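Local coordinates for protein pyroglutamyl-peptidase I (Fervidobacterium islandicum, PDB 6LTQ) that removes the N-terminal pyroglutamate residue from peptides and probably takes part in keratin breakdown in its thermophilic bacterium, at residues S16-G21 / E67-T72; G26-N31 / L81-G86; I48-L53 / L212-L217. All coordinates share one frame; numbering follows the deposited sequence.

Contact 1. Residues S16-G21 / E67-T72; sequences SVLLTG and EEYYKT
Leu18 meets Tyr69 and Tyr70 in a buried, apolar helix-on-sheet contact. Strand 15-22 supplies the leucine, and the last turn of helix 59-72 supplies the two tyrosines. No hydrogen bond joins the two segments. The backbones stay well apart, with Leu18 CA and Tyr70 CA 9.2 Å from each other. The gap is bridged by side chains alone.

The two methyl groups of Leu18 go to different rings. CD1 sits over one face of the Tyr69 ring, 4.1 Å from Tyr69 CE1. CD2 approaches the Tyr70 ring obliquely and lies 4.1 Å from Tyr70 CE1. The fork of the leucine is thus shared between two consecutive residues of the helix. The two tyrosines reach it by different torsions. Tyr69 has CG anti to its backbone N (chi1 -160°), and its side chain runs past Leu18 in the opposite direction. Tyr70 has CG anti to its carbonyl carbon (chi1 -84°), which lets the far part of the ring reach Leu18 CD2.

Both phenol groups find polar partners elsewhere. Tyr69 OH is hydrogen-bonded to His51 ND1 on the adjoining strand 48-55. Tyr70 OH is hydrogen-bonded to Ser163 OG on helix 158-170. These bonds hold the outer ends of the rings while Leu18 packs against their carbon atoms. Ile75, in the loop after the helix, also touches both Leu18 and Tyr70.

Strand 15-22 is paired in parallel with strands 48-55 and 77-83. Its Leu18 faces helix 59-72, while Val17 and Leu19 pack against helix 203-215, so helices cover both faces of the sheet here. This is the layered alpha/beta/alpha architecture of the pyroglutamyl peptidase I family.

Contact 2. Residues G26-N31 / L81-G86; sequences GGEKVN and LGQAGG
Asn31 and Gln83 bring their side chains together between the loop before helix 32-40 and the end of strand 77-83. They touch without a direct hydrogen bond. Asn31 OD1 lies 3.5 Å from Gln83 CB, so the asparagine amide rests against the aliphatic base of the glutamine. Asn31 CG stands opposite the backbone N (chi1 -172°), which turns the amide toward Gln83 CB. The two amide planes are turned 35° from each other.

Gln83 is extended, with chi1 174° and CG anti to the backbone N. This carries its amide past Asn31 toward Val30 and Glu28. One water lies between Val30 O and Gln83 OE1 and donates to both, at 2.7 Å and 2.9 Å respectively. A second water accepts from Asn31 ND2 at 3.1 Å and from Gln83 N at 3.0 Å. Gln187 NE2 also donates to Gln83 OE1 and to Glu28 OE1, while Glu28 OE2 forms a salt bridge with Lys191.

Asn31 OD1 caps a backbone N at the start of helix 32-40 and is hydrogen-bonded to Ser33 OG. ND2 donates to Glu23 O as well as to the second water. With an alanine here, the helix start would probably lose its side-chain cap, Glu23 O this donor, the second water one of its two partners, and Gln83 CB the amide lying against it.

Asn31 is therefore an N-cap residue, placed where the loop after strand 15-22 enters its helix. Such strand-to-helix loops, here at the C-terminal ends of the parallel strands 15-22 and 77-83, are characteristic of alpha/beta folds.

Contact 3. Residues I48-L53 / L212-L217; sequences ISLHTL and LILENL
Residues 48-53, on strand 48-55, face the last turn of helix 203-215, and the nearest CA atoms, those of Ile48 and Leu214, are 8.3 Å apart. Side chains fill that space.

Leu214 is the residue of the helix that meets the strand, and it does so through one methyl group, CD2. Ile48 CD1 touches it at 4.1 Å. Leu50 CD1 lies a little farther from Leu214 CD2, at 4.4 Å. The side chains of Ile48 and Leu214 cross at about a right angle. Ile48 has CG1 between its backbone N and carbonyl carbon (chi1 66°), and the branch then extends straight to CD1. This sends the end methyl across to the leucine. Ile48 and Leu50 are two residues apart on the strand, so both point to the same face. All the contacting atoms are carbon, and the segments share no hydrogen bond.

The helix ends at Glu215. Asn216 is the first residue to leave helical angles, and its side chain turns back on the last turn. Asn216 ND2 donates to Leu212 O at 2.8 Å in a nearly straight bond of 172°. The donor lies in the carbonyl plane, on a lone pair, and Leu212 O lies almost in the plane of the Asn216 amide.

Around this contact, Leu214 also packs on Val17 of strand 15-22 and on Leu79 of strand 77-83. Leu50 touches Leu19 on the neighbouring strand. Leu214 thus touches three adjacent strands, 48-55, 15-22 and 77-83, and helix 32-40 through Leu40.

Overall arrangement
All three contacts rest on one sheet. Strand 15-22, in contact 1, lies between strand 48-55 of contact 3 and strand 77-83 of contact 2. Contacts 1 and 3 are buried and apolar, each a helix packed on a strand, but they lie on opposite faces of the sheet. Their centres are 12 Å apart, and the bond between the Tyr69 hydroxyl and His51 links them, as does strand pairing. Contact 2 is only partly buried, and its chemistry is polar, with waters and amides between a loop and a strand end. It joins contact 1 through Thr20 O and Leu81 N, 2.9 Å apart, but does not touch contact 3.

Contact 1. Residues S16-G21 / E67-T72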
ATOM      1  N   SER D  16     -36.423  14.996  -3.427  1.00 25.91           N
ATOM      2  CA  SER D  16     -36.289  14.711  -2.005  1.00 32.68           C
ATOM      3  C   SER D  16     -35.095  13.776  -1.819  1.00 30.73           C
ATOM      4  O   SER D  16     -35.075  12.667  -2.370  1.00 28.49           O
ATOM      5  CB  SER D  16     -37.560  14.091  -1.430  1.00 29.81           C
ATOM      6  OG  SER D  16     -37.891  12.888  -2.103  1.00 43.98           O
ATOM      7  N   VAL D  17     -34.110  14.222  -1.046  1.00 28.04           N
ATOM      8  CA  VAL D  17     -32.838  13.523  -0.889  1.00 21.90           C
ATOM      9  C   VAL D  17     -32.674  13.112   0.561  1.00 24.50           C
ATOM     10  O   VAL D  17     -32.770  13.955   1.461  1.00 32.49           O
ATOM     11  CB  VAL D  17     -31.673  14.419  -1.340  1.00 28.56           C
ATOM     12  CG1 VAL D  17     -30.340  13.766  -1.028  1.00 20.63           C
ATOM     13  CG2 VAL D  17     -31.820  14.730  -2.816  1.00 26.24           C
ATOM     14  N   LEU D  18     -32.390  11.819   0.789  1.00 17.35           N
ATOM     15  CA  LEU D  18     -32.069  11.307   2.116  1.00 24.34           C
ATOM     16  C   LEU D  18     -30.554  11.168   2.205  1.00 27.08           C
ATOM     17  O   LEU D  18     -29.953  10.414   1.431  1.00 29.66           O
ATOM     18  CB  LEU D  18     -32.753   9.970   2.376  1.00 18.41           C
ATOM     19  CG  LEU D  18     -32.331   9.293   3.672  1.00 21.47           C
ATOM     20  CD1 LEU D  18     -32.607  10.200   4.880  1.00 32.29           C
ATOM     21  CD2 LEU D  18     -33.002   7.924   3.844  1.00 28.06           C
ATOM     22  N   LEU D  19     -29.941  11.949   3.094  1.00 26.31           N
ATOM     23  CA  LEU D  19     -28.508  11.909   3.369  1.00 19.40           C
ATOM     24  C   LEU D  19     -28.288  11.232   4.709  1.00 23.38           C
ATOM     25  O   LEU D  19     -28.765  11.721   5.741  1.00 23.98           O
ATOM     26  CB  LEU D  19     -27.918  13.319   3.376  1.00 25.00           C
ATOM     27  CG  LEU D  19     -26.414  13.430   3.606  1.00 27.09           C
ATOM     28  CD1 LEU D  19     -25.662  12.925   2.346  1.00 19.57           C
ATOM     29  CD2 LEU D  19     -26.057  14.876   3.921  1.00 25.15           C
ATOM     30  N   THR D  20     -27.584  10.103   4.704  1.00 15.32           N
ATOM     31  CA  THR D  20     -27.378   9.357   5.935  1.00 17.58           C
ATOM     32  C   THR D  20     -25.898   9.268   6.282  1.00 21.56           C
ATOM     33  O   THR D  20     -25.025   9.328   5.409  1.00 22.78           O
ATOM     34  CB  THR D  20     -27.978   7.941   5.845  1.00 24.87           C
ATOM     35  OG1 THR D  20     -27.195   7.146   4.949  1.00 22.13           O
ATOM     36  CG2 THR D  20     -29.412   7.997   5.325  1.00 25.30           C
ATOM     37  N   GLY D  21     -25.630   9.110   7.580  1.00 18.87           N
ATOM     38  CA  GLY D  21     -24.312   8.833   8.080  1.00 15.93           C
ATOM     39  C   GLY D  21     -24.434   7.730   9.136  1.00 17.86           C
ATOM     40  O   GLY D  21     -25.538   7.266   9.415  1.00 26.27           O
ATOM     41  N   GLU D  67     -35.457   1.592   7.362  1.00 27.54           N
ATOM     42  CA  GLU D  67     -36.783   1.240   6.865  1.00 31.09           C
ATOM     43  C   GLU D  67     -37.847   2.105   7.526  1.00 29.45           C
ATOM     44  O   GLU D  67     -38.776   2.575   6.860  1.00 26.11           O
ATOM     45  CB  GLU D  67     -37.073  -0.244   7.108  1.00 19.62           C
ATOM     46  CG  GLU D  67     -38.458  -0.701   6.635  1.00 32.43           C
ATOM     47  CD  GLU D  67     -38.725  -0.401   5.166  1.00 31.17           C
ATOM     48  OE1 GLU D  67     -37.763  -0.304   4.378  1.00 45.09           O
ATOM     49  OE2 GLU D  67     -39.907  -0.269   4.791  1.00 35.26           O
ATOM     50  N   GLU D  68     -37.689   2.362   8.829  1.00 29.96           N
ATOM     51  CA  GLU D  68     -38.651   3.183   9.553  1.00 32.29           C
ATOM     52  C   GLU D  68     -38.719   4.574   8.948  1.00 36.12           C
ATOM     53  O   GLU D  68     -39.808   5.140   8.795  1.00 34.43           O
ATOM     54  CB  GLU D  68     -38.240   3.250  11.032  1.00 42.92           C
ATOM     55  CG  GLU D  68     -39.050   4.178  11.940  1.00 44.06           C
ATOM     56  CD  GLU D  68     -38.454   4.306  13.359  1.00 57.23           C
ATOM     57  OE1 GLU D  68     -37.227   4.542  13.504  1.00 28.95           O
ATOM     58  OE2 GLU D  68     -39.217   4.158  14.340  1.00 43.11           O
ATOM     59  N   TYR D  69     -37.570   5.108   8.521  1.00 32.03           N
ATOM     60  CA  TYR D  69     -37.580   6.411   7.865  1.00 38.69           C
ATOM     61  C   TYR D  69     -38.186   6.312   6.481  1.00 25.79           C
ATOM     62  O   TYR D  69     -38.945   7.196   6.069  1.00 30.12           O
ATOM     63  CB  TYR D  69     -36.178   7.013   7.770  1.00 25.05           C
ATOM     64  CG  TYR D  69     -36.232   8.510   7.546  1.00 30.47           C
ATOM     65  CD1 TYR D  69     -36.424   9.048   6.275  1.00 26.68           C
ATOM     66  CD2 TYR D  69     -36.134   9.384   8.621  1.00 42.58           C
ATOM     67  CE1 TYR D  69     -36.496  10.431   6.081  1.00 31.19           C
ATOM     68  CE2 TYR D  69     -36.208  10.754   8.441  1.00 39.44           C
ATOM     69  CZ  TYR D  69     -36.390  11.277   7.175  1.00 35.39           C
ATOM     70  OH  TYR D  69     -36.459  12.652   7.015  1.00 38.48           O
ATOM     71  N   TYR D  70     -37.854   5.252   5.735  1.00 32.12           N
ATOM     72  CA  TYR D  70     -38.467   5.093   4.422  1.00 30.24           C
ATOM     73  C   TYR D  70     -39.983   4.974   4.538  1.00 43.34           C
ATOM     74  O   TYR D  70     -40.704   5.477   3.662  1.00 28.36           O
ATOM     75  CB  TYR D  70     -37.899   3.873   3.679  1.00 46.68           C
ATOM     76  CG  TYR D  70     -36.601   4.084   2.915  1.00 36.62           C
ATOM     77  CD1 TYR D  70     -36.384   5.218   2.125  1.00 30.07           C
ATOM     78  CD2 TYR D  70     -35.598   3.130   2.982  1.00 35.98           C
ATOM     79  CE1 TYR D  70     -35.183   5.392   1.431  1.00 38.09           C
ATOM     80  CE2 TYR D  70     -34.401   3.295   2.295  1.00 31.36           C
ATOM     81  CZ  TYR D  70     -34.195   4.419   1.523  1.00 39.16           C
ATOM     82  OH  TYR D  70     -32.993   4.555   0.854  1.00 34.68           O
ATOM     83  N   LYS D  71     -40.496   4.269   5.573  1.00 36.61           N
ATOM     84  CA  LYS D  71     -41.952   4.291   5.678  1.00 41.77           C
ATOM     85  C   LYS D  71     -42.516   5.646   6.062  1.00 45.47           C
ATOM     86  O   LYS D  71     -43.596   6.004   5.584  1.00 56.28           O
ATOM     87  CB  LYS D  71     -42.584   3.219   6.545  1.00 44.22           C
ATOM     88  CG  LYS D  71     -43.817   3.012   5.674  1.00 62.08           C
ATOM     89  CD  LYS D  71     -44.679   1.850   5.498  1.00 71.90           C
ATOM     90  CE  LYS D  71     -45.064   0.945   6.620  1.00 70.54           C
ATOM     91  NZ  LYS D  71     -46.173   0.193   5.850  1.00 65.55           N
ATOM     92  N   THR D  72     -41.814   6.460   6.819  1.00 38.77           N
ATOM     93  CA  THR D  72     -42.506   7.653   7.298  1.00 40.95           C
ATOM     94  C   THR D  72     -42.231   8.917   6.470  1.00 45.01           C
ATOM     95  O   THR D  72     -42.780   9.985   6.781  1.00 43.59           O
ATOM     96  CB  THR D  72     -42.216   7.836   8.798  1.00 42.02           C
ATOM     97  OG1 THR D  72     -40.804   7.920   9.007  1.00 37.30           O
ATOM     98  CG2 THR D  72     -42.753   6.580   9.530  1.00 32.77           C
TER

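Contact 2. Residues G26-N31 / L81-G86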
ATOM      1  N   GLY D  26     -15.962   0.761  16.213  1.00 28.95           N
ATOM      2  CA  GLY D  26     -14.611   0.229  16.154  1.00 28.41           C
ATOM      3  C   GLY D  26     -13.608   0.945  17.032  1.00 35.59           C
ATOM      4  O   GLY D  26     -12.412   0.948  16.720  1.00 40.34           O
ATOM      5  N   GLY D  27     -14.061   1.573  18.112  1.00 29.41           N
ATOM      6  CA  GLY D  27     -13.172   2.294  18.991  1.00 29.28           C
ATOM      7  C   GLY D  27     -12.964   3.751  18.644  1.00 35.64           C
ATOM      8  O   GLY D  27     -12.286   4.459  19.401  1.00 43.94           O
ATOM      9  N   GLU D  28     -13.503   4.226  17.526  1.00 27.72           N
ATOM     10  CA  GLU D  28     -13.401   5.642  17.201  1.00 29.42           C
ATOM     11  C   GLU D  28     -14.379   6.455  18.043  1.00 29.60           C
ATOM     12  O   GLU D  28     -15.438   5.968  18.441  1.00 35.56           O
ATOM     13  CB  GLU D  28     -13.670   5.870  15.708  1.00 25.10           C
ATOM     14  CG  GLU D  28     -12.680   5.151  14.776  1.00 27.89           C
ATOM     15  CD  GLU D  28     -11.266   5.739  14.835  1.00 28.62           C
ATOM     16  OE1 GLU D  28     -11.123   6.954  15.127  1.00 25.71           O
ATOM     17  OE2 GLU D  28     -10.294   4.979  14.594  1.00 29.30           O
ATOM     18  N   LYS D  29     -14.024   7.711  18.309  1.00 25.64           N
ATOM     19  CA  LYS D  29     -14.937   8.615  18.998  1.00 30.76           C
ATOM     20  C   LYS D  29     -15.726   9.490  18.039  1.00 28.76           C
ATOM     21  O   LYS D  29     -16.635  10.203  18.469  1.00 28.42           O
ATOM     22  CB  LYS D  29     -14.174   9.493  19.999  1.00 44.53           C
ATOM     23  CG  LYS D  29     -12.732   9.788  19.607  1.00 45.72           C
ATOM     24  CD  LYS D  29     -11.984  10.548  20.705  1.00 58.57           C
ATOM     25  CE  LYS D  29     -12.379  12.019  20.736  1.00 54.11           C
ATOM     26  NZ  LYS D  29     -11.330  12.877  21.361  1.00 59.40           N
ATOM     27  N   VAL D  30     -15.382   9.480  16.754  1.00 24.35           N
ATOM     28  CA  VAL D  30     -16.086  10.261  15.751  1.00 17.36           C
ATOM     29  C   VAL D  30     -16.242   9.399  14.498  1.00 19.49           C
ATOM     30  O   VAL D  30     -15.573   8.379  14.327  1.00 22.34           O
ATOM     31  CB  VAL D  30     -15.343  11.580  15.421  1.00 28.19           C
ATOM     32  CG1 VAL D  30     -14.114  11.313  14.567  1.00 20.80           C
ATOM     33  CG2 VAL D  30     -16.248  12.535  14.721  1.00 36.46           C
ATOM     34  N   ASN D  31     -17.148   9.818  13.638  1.00 19.83           N
ATOM     35  CA  ASN D  31     -17.340   9.201  12.333  1.00 23.12           C
ATOM     36  C   ASN D  31     -17.508  10.320  11.317  1.00 23.32           C
ATOM     37  O   ASN D  31     -18.410  11.158  11.464  1.00 20.97           O
ATOM     38  CB  ASN D  31     -18.554   8.268  12.347  1.00 21.48           C
ATOM     39  CG  ASN D  31     -18.683   7.444  11.064  1.00 24.37           C
ATOM     40  OD1 ASN D  31     -18.431   7.943   9.959  1.00 19.73           O
ATOM     41  ND2 ASN D  31     -19.120   6.189  11.206  1.00 20.46           N
ATOM     42  N   LEU D  81     -23.610   7.950   3.308  1.00 14.42           N
ATOM     43  CA  LEU D  81     -22.216   8.219   3.634  1.00 18.38           C
ATOM     44  C   LEU D  81     -21.714   7.229   4.667  1.00 22.13           C
ATOM     45  O   LEU D  81     -22.447   6.838   5.580  1.00 18.91           O
ATOM     46  CB  LEU D  81     -22.016   9.640   4.170  1.00 14.73           C
ATOM     47  CG  LEU D  81     -22.573  10.797   3.349  1.00 13.76           C
ATOM     48  CD1 LEU D  81     -22.227  12.138   4.034  1.00 15.32           C
ATOM     49  CD2 LEU D  81     -22.085  10.764   1.883  1.00 20.14           C
ATOM     50  N   GLY D  82     -20.447   6.849   4.544  1.00 11.78           N
ATOM     51  CA  GLY D  82     -19.853   5.967   5.523  1.00 13.03           C
ATOM     52  C   GLY D  82     -18.357   6.180   5.599  1.00 17.41           C
ATOM     53  O   GLY D  82     -17.741   6.750   4.691  1.00 18.87           O
ATOM     54  N   GLN D  83     -17.781   5.714   6.705  1.00 17.99           N
ATOM     55  CA  GLN D  83     -16.344   5.801   6.941  1.00 19.20           C
ATOM     56  C   GLN D  83     -15.633   4.624   6.275  1.00 16.81           C
ATOM     57  O   GLN D  83     -16.046   3.475   6.433  1.00 16.15           O
ATOM     58  CB  GLN D  83     -16.067   5.820   8.446  1.00 19.93           C
ATOM     59  CG  GLN D  83     -14.608   5.756   8.823  1.00 17.37           C
ATOM     60  CD  GLN D  83     -14.427   5.518  10.306  1.00 26.50           C
ATOM     61  OE1 GLN D  83     -14.638   6.424  11.124  1.00 23.79           O
ATOM     62  NE2 GLN D  83     -14.055   4.301  10.665  1.00 16.11           N
ATOM     63  N   ALA D  84     -14.580   4.909   5.512  1.00 14.16           N
ATOM     64  CA  ALA D  84     -13.724   3.863   4.944  1.00 19.55           C
ATOM     65  C   ALA D  84     -12.303   4.156   5.391  1.00 16.01           C
ATOM     66  O   ALA D  84     -11.513   4.704   4.616  1.00 16.70           O
ATOM     67  CB  ALA D  84     -13.826   3.801   3.393  1.00 20.84           C
ATOM     68  N   GLY D  85     -11.992   3.813   6.644  1.00 16.44           N
ATOM     69  CA  GLY D  85     -10.675   4.063   7.203  1.00 18.16           C
ATOM     70  C   GLY D  85      -9.583   3.424   6.369  1.00 21.20           C
ATOM     71  O   GLY D  85      -9.634   2.223   6.081  1.00 16.87           O
ATOM     72  N   GLY D  86      -8.588   4.213   5.982  1.00 18.65           N
ATOM     73  CA  GLY D  86      -7.549   3.750   5.090  1.00 20.47           C
ATOM     74  C   GLY D  86      -7.704   4.222   3.657  1.00 20.10           C
ATOM     75  O   GLY D  86      -6.728   4.161   2.893  1.00 16.60           O
TER
HETATM   76  O   HOH W   1     -16.218   5.901  13.460  1.00 17.57           O
HETATM   77  O   HOH W   2     -19.421   4.292   8.765  1.00 21.02           O

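Contact 3. Residues I48-L53 / L212-L217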
ATOM      1  N   ILE D  48     -33.568  20.918  -3.881  1.00 39.63           N
ATOM      2  CA  ILE D  48     -33.825  19.645  -3.222  1.00 36.83           C
ATOM      3  C   ILE D  48     -34.420  19.869  -1.843  1.00 39.33           C
ATOM      4  O   ILE D  48     -34.198  20.903  -1.202  1.00 42.79           O
ATOM      5  CB  ILE D  48     -32.547  18.770  -3.103  1.00 39.37           C
ATOM      6  CG1 ILE D  48     -31.519  19.427  -2.180  1.00 48.76           C
ATOM      7  CG2 ILE D  48     -31.940  18.465  -4.483  1.00 34.49           C
ATOM      8  CD1 ILE D  48     -30.228  18.619  -2.017  1.00 45.34           C
ATOM      9  N   SER D  49     -35.176  18.878  -1.384  1.00 31.59           N
ATOM     10  CA  SER D  49     -35.649  18.808  -0.008  1.00 37.49           C
ATOM     11  C   SER D  49     -34.771  17.797   0.716  1.00 35.10           C
ATOM     12  O   SER D  49     -34.913  16.584   0.519  1.00 36.09           O
ATOM     13  CB  SER D  49     -37.126  18.421   0.052  1.00 41.87           C
ATOM     14  OG  SER D  49     -37.848  18.993  -1.030  1.00 39.29           O
ATOM     15  N   LEU D  50     -33.868  18.292   1.550  1.00 28.13           N
ATOM     16  CA  LEU D  50     -32.840  17.458   2.147  1.00 31.27           C
ATOM     17  C   LEU D  50     -33.323  16.881   3.469  1.00 32.63           C
ATOM     18  O   LEU D  50     -33.611  17.629   4.408  1.00 42.06           O
ATOM     19  CB  LEU D  50     -31.562  18.259   2.369  1.00 28.43           C
ATOM     20  CG  LEU D  50     -30.395  17.442   2.923  1.00 24.07           C
ATOM     21  CD1 LEU D  50     -30.022  16.339   1.961  1.00 22.74           C
ATOM     22  CD2 LEU D  50     -29.210  18.353   3.173  1.00 35.85           C
ATOM     23  N   HIS D  51     -33.403  15.559   3.538  1.00 26.86           N
ATOM     24  CA  HIS D  51     -33.569  14.817   4.781  1.00 26.35           C
ATOM     25  C   HIS D  51     -32.222  14.292   5.255  1.00 27.26           C
ATOM     26  O   HIS D  51     -31.364  13.920   4.450  1.00 28.06           O
ATOM     27  CB  HIS D  51     -34.510  13.628   4.597  1.00 34.35           C
ATOM     28  CG  HIS D  51     -35.861  13.989   4.067  1.00 45.91           C
ATOM     29  ND1 HIS D  51     -37.021  13.766   4.781  1.00 44.52           N
ATOM     30  CD2 HIS D  51     -36.240  14.539   2.888  1.00 37.61           C
ATOM     31  CE1 HIS D  51     -38.056  14.162   4.061  1.00 32.84           C
ATOM     32  NE2 HIS D  51     -37.610  14.635   2.912  1.00 32.07           N
ATOM     33  N   THR D  52     -32.040  14.244   6.566  1.00 25.81           N
ATOM     34  CA  THR D  52     -30.831  13.669   7.134  1.00 25.50           C
ATOM     35  C   THR D  52     -31.191  12.604   8.159  1.00 34.59           C
ATOM     36  O   THR D  52     -32.272  12.635   8.757  1.00 33.54           O
ATOM     37  CB  THR D  52     -29.930  14.726   7.783  1.00 30.53           C
ATOM     38  OG1 THR D  52     -30.630  15.379   8.852  1.00 34.15           O
ATOM     39  CG2 THR D  52     -29.478  15.751   6.733  1.00 23.29           C
ATOM     40  N   LEU D  53     -30.281  11.650   8.345  1.00 24.03           N
ATOM     41  CA  LEU D  53     -30.522  10.561   9.279  1.00 25.31           C
ATOM     42  C   LEU D  53     -29.195   9.917   9.643  1.00 32.86           C
ATOM     43  O   LEU D  53     -28.410   9.587   8.752  1.00 26.11           O
ATOM     44  CB  LEU D  53     -31.482   9.537   8.662  1.00 25.23           C
ATOM     45  CG  LEU D  53     -31.673   8.275   9.496  1.00 27.23           C
ATOM     46  CD1 LEU D  53     -32.421   8.634  10.776  1.00 39.11           C
ATOM     47  CD2 LEU D  53     -32.499   7.279   8.701  1.00 33.25           C
ATOM     48  N   LEU D 212     -20.882  19.273  -3.171  1.00 24.91           N
ATOM     49  CA  LEU D 212     -20.855  19.327  -4.626  1.00 16.56           C
ATOM     50  C   LEU D 212     -21.720  18.245  -5.257  1.00 23.90           C
ATOM     51  O   LEU D 212     -22.281  18.451  -6.342  1.00 25.41           O
ATOM     52  CB  LEU D 212     -19.418  19.215  -5.142  1.00 17.47           C
ATOM     53  CG  LEU D 212     -18.556  20.476  -5.026  1.00 26.11           C
ATOM     54  CD1 LEU D 212     -17.054  20.133  -5.120  1.00 23.07           C
ATOM     55  CD2 LEU D 212     -18.962  21.492  -6.100  1.00 26.93           C
ATOM     56  N   ILE D 213     -21.775  17.058  -4.648  1.00 16.90           N
ATOM     57  CA  ILE D 213     -22.648  16.017  -5.182  1.00 19.36           C
ATOM     58  C   ILE D 213     -24.103  16.472  -5.099  1.00 24.55           C
ATOM     59  O   ILE D 213     -24.870  16.361  -6.064  1.00 23.76           O
ATOM     60  CB  ILE D 213     -22.436  14.686  -4.444  1.00 20.63           C
ATOM     61  CG1 ILE D 213     -21.014  14.131  -4.671  1.00 15.35           C
ATOM     62  CG2 ILE D 213     -23.485  13.660  -4.904  1.00 18.57           C
ATOM     63  CD1 ILE D 213     -20.692  12.959  -3.759  1.00 15.40           C
ATOM     64  N   LEU D 214     -24.492  17.005  -3.937  1.00 24.13           N
ATOM     65  CA  LEU D 214     -25.863  17.470  -3.743  1.00 25.95           C
ATOM     66  C   LEU D 214     -26.197  18.616  -4.685  1.00 28.76           C
ATOM     67  O   LEU D 214     -27.296  18.657  -5.253  1.00 35.20           O
ATOM     68  CB  LEU D 214     -26.064  17.900  -2.295  1.00 25.76           C
ATOM     69  CG  LEU D 214     -26.042  16.781  -1.257  1.00 22.78           C
ATOM     70  CD1 LEU D 214     -25.918  17.359   0.154  1.00 26.36           C
ATOM     71  CD2 LEU D 214     -27.263  15.846  -1.392  1.00 20.65           C
ATOM     72  N   GLU D 215     -25.256  19.546  -4.887  1.00 30.07           N
ATOM     73  CA  GLU D 215     -25.523  20.692  -5.750  1.00 30.27           C
ATOM     74  C   GLU D 215     -25.673  20.303  -7.213  1.00 40.71           C
ATOM     75  O   GLU D 215     -26.300  21.049  -7.970  1.00 33.99           O
ATOM     76  CB  GLU D 215     -24.403  21.732  -5.649  1.00 28.14           C
ATOM     77  CG  GLU D 215     -24.444  22.610  -4.423  1.00 31.51           C
ATOM     78  CD  GLU D 215     -23.243  23.543  -4.345  1.00 37.10           C
ATOM     79  OE1 GLU D 215     -22.387  23.486  -5.252  1.00 37.79           O
ATOM     80  OE2 GLU D 215     -23.119  24.281  -3.347  1.00 37.46           O
ATOM     81  N   ASN D 216     -25.109  19.172  -7.643  1.00 25.69           N
ATOM     82  CA  ASN D 216     -25.085  18.838  -9.063  1.00 31.49           C
ATOM     83  C   ASN D 216     -25.879  17.574  -9.389  1.00 27.44           C
ATOM     84  O   ASN D 216     -25.683  16.981 -10.455  1.00 26.44           O
ATOM     85  CB  ASN D 216     -23.634  18.713  -9.535  1.00 26.50           C
ATOM     86  CG  ASN D 216     -22.919  20.044  -9.526  1.00 36.04           C
ATOM     87  OD1 ASN D 216     -23.021  20.813 -10.480  1.00 33.27           O
ATOM     88  ND2 ASN D 216     -22.200  20.336  -8.435  1.00 25.71           N
ATOM     89  N   LEU D 217     -26.804  17.192  -8.504  1.00 28.42           N
ATOM     90  CA  LEU D 217     -27.460  15.892  -8.576  1.00 28.43           C
ATOM     91  C   LEU D 217     -28.159  15.677  -9.911  1.00 33.97           C
ATOM     92  O   LEU D 217     -28.231  14.547 -10.405  1.00 32.55           O
ATOM     93  CB  LEU D 217     -28.459  15.770  -7.429  1.00 34.45           C
ATOM     94  CG  LEU D 217     -28.671  14.412  -6.768  1.00 43.15           C
ATOM     95  CD1 LEU D 217     -27.391  13.590  -6.767  1.00 28.19           C
ATOM     96  CD2 LEU D 217     -29.154  14.628  -5.354  1.00 46.58           C
TER